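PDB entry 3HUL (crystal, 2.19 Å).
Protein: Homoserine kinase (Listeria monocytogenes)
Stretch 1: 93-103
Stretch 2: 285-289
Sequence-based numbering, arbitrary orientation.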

ATOM      1  N   VAL A  93     -17.257 -19.061  18.413  1.00 25.80           N
ATOM      2  CA  VAL A  93     -16.733 -20.116  17.555  1.00 25.59           C
ATOM      3  C   VAL A  93     -15.188 -20.068  17.499  1.00 26.07           C
ATOM      4  O   VAL A  93     -14.509 -21.065  17.734  1.00 25.97           O
ATOM      5  N   VAL A  94     -14.643 -18.892  17.219  1.00 25.25           N
ATOM      6  CA  VAL A  94     -13.188 -18.702  17.250  1.00 24.99           C
ATOM      7  C   VAL A  94     -12.584 -19.071  18.618  1.00 24.68           C
ATOM      8  O   VAL A  94     -11.550 -19.700  18.679  1.00 25.02           O
ATOM      9  N   ALA A  95     -13.236 -18.682  19.698  1.00 25.08           N
ATOM     10  CA  ALA A  95     -12.775 -19.038  21.041  1.00 26.28           C
ATOM     11  C   ALA A  95     -12.730 -20.561  21.282  1.00 27.06           C
ATOM     12  O   ALA A  95     -11.790 -21.066  21.910  1.00 28.16           O
ATOM     13  N   GLY A  96     -13.725 -21.284  20.761  1.00 27.31           N
ATOM     14  CA  GLY A  96     -13.760 -22.736  20.850  1.00 28.13           C
ATOM     15  C   GLY A  96     -12.660 -23.379  20.054  1.00 28.75           C
ATOM     16  O   GLY A  96     -12.066 -24.371  20.475  1.00 29.02           O
ATOM     17  N   ILE A  97     -12.378 -22.813  18.890  1.00 29.20           N
ATOM     18  CA  ILE A  97     -11.253 -23.268  18.099  1.00 29.69           C
ATOM     19  C   ILE A  97      -9.931 -23.093  18.869  1.00 30.34           C
ATOM     20  O   ILE A  97      -9.090 -23.999  18.887  1.00 30.02           O
ATOM     21  N   GLU A  98      -9.766 -21.945  19.523  1.00 30.79           N
ATOM     22  CA  GLU A  98      -8.525 -21.661  20.261  1.00 31.40           C
ATOM     23  C   GLU A  98      -8.412 -22.591  21.470  1.00 31.69           C
ATOM     24  O   GLU A  98      -7.325 -23.071  21.794  1.00 31.05           O
ATOM     25  N   LEU A  99      -9.542 -22.837  22.133  1.00 32.19           N
ATOM     26  CA  LEU A  99      -9.577 -23.804  23.236  1.00 33.17           C
ATOM     27  C   LEU A  99      -9.064 -25.191  22.807  1.00 33.22           C
ATOM     28  O   LEU A  99      -8.136 -25.728  23.409  1.00 33.57           O
ATOM     29  N   ALA A 100      -9.634 -25.737  21.740  1.00 33.20           N
ATOM     30  CA  ALA A 100      -9.280 -27.064  21.282  1.00 33.42           C
ATOM     31  C   ALA A 100      -7.835 -27.105  20.815  1.00 34.08           C
ATOM     32  O   ALA A 100      -7.091 -28.075  21.086  1.00 33.82           O
ATOM     33  N   ASN A 101      -7.460 -26.073  20.059  1.00 33.48           N
ATOM     34  CA  ASN A 101      -6.130 -25.975  19.528  1.00 32.93           C
ATOM     35  C   ASN A 101      -5.115 -25.955  20.656  1.00 33.67           C
ATOM     36  O   ASN A 101      -4.041 -26.551  20.542  1.00 32.65           O
ATOM     37  N   THR A 102      -5.441 -25.267  21.742  1.00 34.44           N
ATOM     38  CA  THR A 102      -4.488 -25.238  22.842  1.00 36.63           C
ATOM     39  C   THR A 102      -4.537 -26.535  23.687  1.00 36.85           C
ATOM     40  O   THR A 102      -3.513 -27.207  23.827  1.00 37.45           O
ATOM     41  N   LEU A 103      -5.709 -26.920  24.183  1.00 37.14           N
ATOM     42  CA  LEU A 103      -5.802 -28.115  25.044  1.00 37.14           C
ATOM     43  C   LEU A 103      -5.495 -29.444  24.365  1.00 37.13           C
ATOM     44  O   LEU A 103      -5.076 -30.383  25.031  1.00 38.17           O
ATOM     45  N   GLY A 285      -5.748 -10.163  16.197  1.00 29.99           N
ATOM     46  CA  GLY A 285      -6.785 -11.156  16.218  1.00 30.61           C
ATOM     47  C   GLY A 285      -6.770 -11.913  17.540  1.00 31.44           C
ATOM     48  O   GLY A 285      -6.085 -11.526  18.489  1.00 30.89           O
ATOM     49  N   ALA A 286      -7.531 -13.000  17.580  1.00 31.98           N
ATOM     50  CA  ALA A 286      -7.640 -13.851  18.751  1.00 32.25           C
ATOM     51  C   ALA A 286      -6.264 -14.192  19.335  1.00 33.31           C
ATOM     52  O   ALA A 286      -5.343 -14.565  18.609  1.00 32.65           O
ATOM     53  N   GLU A 287      -6.132 -14.037  20.651  1.00 34.84           N
ATOM     54  CA  GLU A 287      -4.882 -14.349  21.351  1.00 36.61           C
ATOM     55  C   GLU A 287      -5.120 -15.382  22.456  1.00 36.46           C
ATOM     56  O   GLU A 287      -6.157 -15.364  23.144  1.00 36.24           O
ATOM     57  N   VAL A 288      -4.128 -16.247  22.622  1.00 36.76           N
ATOM     58  CA  VAL A 288      -4.028 -17.178  23.737  1.00 36.83           C
ATOM     59  C   VAL A 288      -2.755 -16.818  24.487  1.00 36.72           C
ATOM     60  O   VAL A 288      -1.687 -16.751  23.890  1.00 36.16           O
ATOM     61  N   PHE A 289      -2.884 -16.576  25.787  1.00 37.17           N
ATOM     62  CA  PHE A 289      -1.790 -16.061  26.613  1.00 38.12           C
ATOM     63  C   PHE A 289      -1.999 -16.383  28.097  1.00 38.88           C
ATOM     64  O   PHE A 289      -3.119 -16.660  28.540  1.00 38.25           O
TER

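Packing of the helix 93-103 of Listeria monocytogenes homoserine kinase against residues 285-289, two residues of loop or turn followed by a strand from Glu287. The two segments lie at least 186 residues apart in sequence wherever they touch. Their axes approach to 9.6 Å and run in roughly the same sense, with an angle of 41° between the N-to-C directions, so the contact climbs both segments together: Val94 lies nearest Ala286 (CA to CA 7.5 Å) and, one helical turn on, Glu98 lies nearest Val288 (CA to CA 7.2 Å). The contact is small, burying 230 Å² with both sides summed, and is carried by five side chains. On the helix these are Val94, Glu98 and Thr102, spaced four residues apart so that successive turns present them on one face; on the other segment they are Ala286 and Val288, whose CA-to-CB bonds point toward the helix, while that of the intervening Glu287 points away, the alternation expected of extended chain.

Apolar contact: Val94, in the t rotamer (chi1 171°), brings its CG1 to 3.7 Å from CB of Ala286, a methyl-to-methyl contact at the start of the shared face. Mixed contacts: Glu98 is the centre of the interface, losing 58 Å² of surface to the other segment. With chi1 and chi2 both m (-67° and -82°), its chain folds so that the carboxylate lies along residues 286 to 288. Its OE2 sits 3.4 Å from CB of Ala286, and its CD is 3.8 Å from CG2 of Val288, so the acid group is bordered by methyls of two residues. Val288, t at chi1 (176°), has the largest covered area of any residue here, 68 Å²; its CG1 lies 3.7 Å from OG1 of Thr102, and its CG2, which also meets Glu98, is 4.0 Å from that same OG1. Thr102 is in the m rotamer (chi1 -63°), which brings OG1 to this contact and also to 3.3 Å from the backbone O of Glu98, one turn earlier.

Polar partners: no hydrogen bond links the two segments. The carboxylate atom OE2 of Glu98 comes within 4.2 Å of the backbone N of Glu287, a proximity rather than a bond, whereas its OE1 is hydrogen-bonded elsewhere in the structure. Within the helix, the backbone bonds from Glu98 N to Val94 O (3.0 Å) and from Thr102 N to Glu98 O (2.9 Å) link the backbones of the three contacting residues turn by turn.

Side chains outside the contact: Asn101 has its CA-to-CB bond toward the other segment, yet its nearest approach is 6.2 Å, from its ND2 to CG2 of Val288, and its OD1 is hydrogen-bonded elsewhere in the structure. The CA-to-CB bond of Leu99 points away. The side chain of Phe289, p at chi1 (57°), comes no nearer the helix than 8.5 Å, from its CD2 to OE2 of Glu98. The join is thus made of close packing, with the carboxylate of Glu98 between the Val94-Ala286 and Thr102-Val288 contacts and no hydrogen bond across.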

ATOM      1  CB  VAL A  93     -17.313 -20.027  16.122  1.00 26.43           C
ATOM      2  CG1 VAL A  93     -16.521 -20.936  15.172  1.00 25.87           C
ATOM      3  CG2 VAL A  93     -18.842 -20.358  16.100  1.00 25.57           C
ATOM      4  CB  VAL A  94     -12.816 -17.254  16.825  1.00 25.23           C
ATOM      5  CG1 VAL A  94     -11.304 -16.955  17.065  1.00 24.10           C
ATOM      6  CG2 VAL A  94     -13.242 -17.026  15.383  1.00 23.42           C
ATOM      7  CB  ALA A  95     -13.636 -18.358  22.080  1.00 25.35           C
ATOM      8  CB  ILE A  97     -11.222 -22.552  16.764  1.00 29.91           C
ATOM      9  CG1 ILE A  97     -12.432 -22.991  15.927  1.00 30.01           C
ATOM     10  CG2 ILE A  97      -9.928 -22.833  16.007  1.00 29.25           C
ATOM     11  CD1 ILE A  97     -12.717 -22.056  14.720  1.00 30.04           C
ATOM     12  CB  GLU A  98      -8.498 -20.210  20.729  1.00 30.93           C
ATOM     13  CG  GLU A  98      -8.391 -19.213  19.588  1.00 32.71           C
ATOM     14  CD  GLU A  98      -6.968 -19.031  19.111  1.00 33.85           C
ATOM     15  OE1 GLU A  98      -6.231 -20.019  18.927  1.00 34.42           O
ATOM     16  OE2 GLU A  98      -6.572 -17.874  18.925  1.00 40.13           O
ATOM     17  CB  LEU A  99     -10.983 -23.888  23.832  1.00 33.11           C
ATOM     18  CG  LEU A  99     -11.181 -24.653  25.136  1.00 34.02           C
ATOM     19  CD1 LEU A  99     -10.587 -23.906  26.319  1.00 32.34           C
ATOM     20  CD2 LEU A  99     -12.679 -24.879  25.339  1.00 33.71           C
ATOM     21  CB  ALA A 100     -10.203 -27.494  20.149  1.00 33.12           C
ATOM     22  CB  ASN A 101      -5.966 -24.717  18.670  1.00 32.93           C
ATOM     23  CG  ASN A 101      -4.566 -24.590  18.107  1.00 29.92           C
ATOM     24  OD1 ASN A 101      -4.141 -25.392  17.278  1.00 25.84           O
ATOM     25  ND2 ASN A 101      -3.832 -23.594  18.583  1.00 28.08           N
ATOM     26  CB  THR A 102      -4.550 -23.919  23.658  1.00 36.65           C
ATOM     27  OG1 THR A 102      -4.192 -22.838  22.785  1.00 38.86           O
ATOM     28  CG2 THR A 102      -3.546 -23.922  24.792  1.00 36.60           C
ATOM     29  CB  LEU A 103      -7.143 -28.189  25.765  1.00 36.94           C
ATOM     30  CG  LEU A 103      -7.499 -27.066  26.738  1.00 38.12           C
ATOM     31  CD1 LEU A 103      -8.949 -27.213  27.185  1.00 36.76           C
ATOM     32  CD2 LEU A 103      -6.562 -27.027  27.939  1.00 38.30           C
ATOM     33  CB  ALA A 286      -8.393 -15.113  18.381  1.00 31.57           C
ATOM     34  CB  GLU A 287      -4.270 -13.111  22.028  1.00 37.45           C
ATOM     35  CG  GLU A 287      -4.150 -11.814  21.238  1.00 41.79           C
ATOM     36  CD  GLU A 287      -4.266 -10.598  22.172  1.00 47.53           C
ATOM     37  OE1 GLU A 287      -3.505 -10.526  23.165  1.00 48.43           O
ATOM     38  OE2 GLU A 287      -5.139  -9.728  21.933  1.00 50.97           O
ATOM     39  CB  VAL A 288      -3.974 -18.638  23.257  1.00 36.77           C
ATOM     40  CG1 VAL A 288      -3.771 -19.601  24.441  1.00 36.33           C
ATOM     41  CG2 VAL A 288      -5.259 -18.984  22.497  1.00 36.89           C
ATOM     42  CB  PHE A 289      -1.654 -14.539  26.449  1.00 37.76           C
ATOM     43  CG  PHE A 289      -2.919 -13.774  26.779  1.00 38.09           C
ATOM     44  CD1 PHE A 289      -3.110 -13.228  28.049  1.00 37.61           C
ATOM     45  CD2 PHE A 289      -3.920 -13.603  25.820  1.00 38.35           C
ATOM     46  CE1 PHE A 289      -4.281 -12.521  28.367  1.00 39.45           C
ATOM     47  CE2 PHE A 289      -5.101 -12.904  26.126  1.00 38.76           C
ATOM     48  CZ  PHE A 289      -5.277 -12.361  27.407  1.00 39.13           C
TER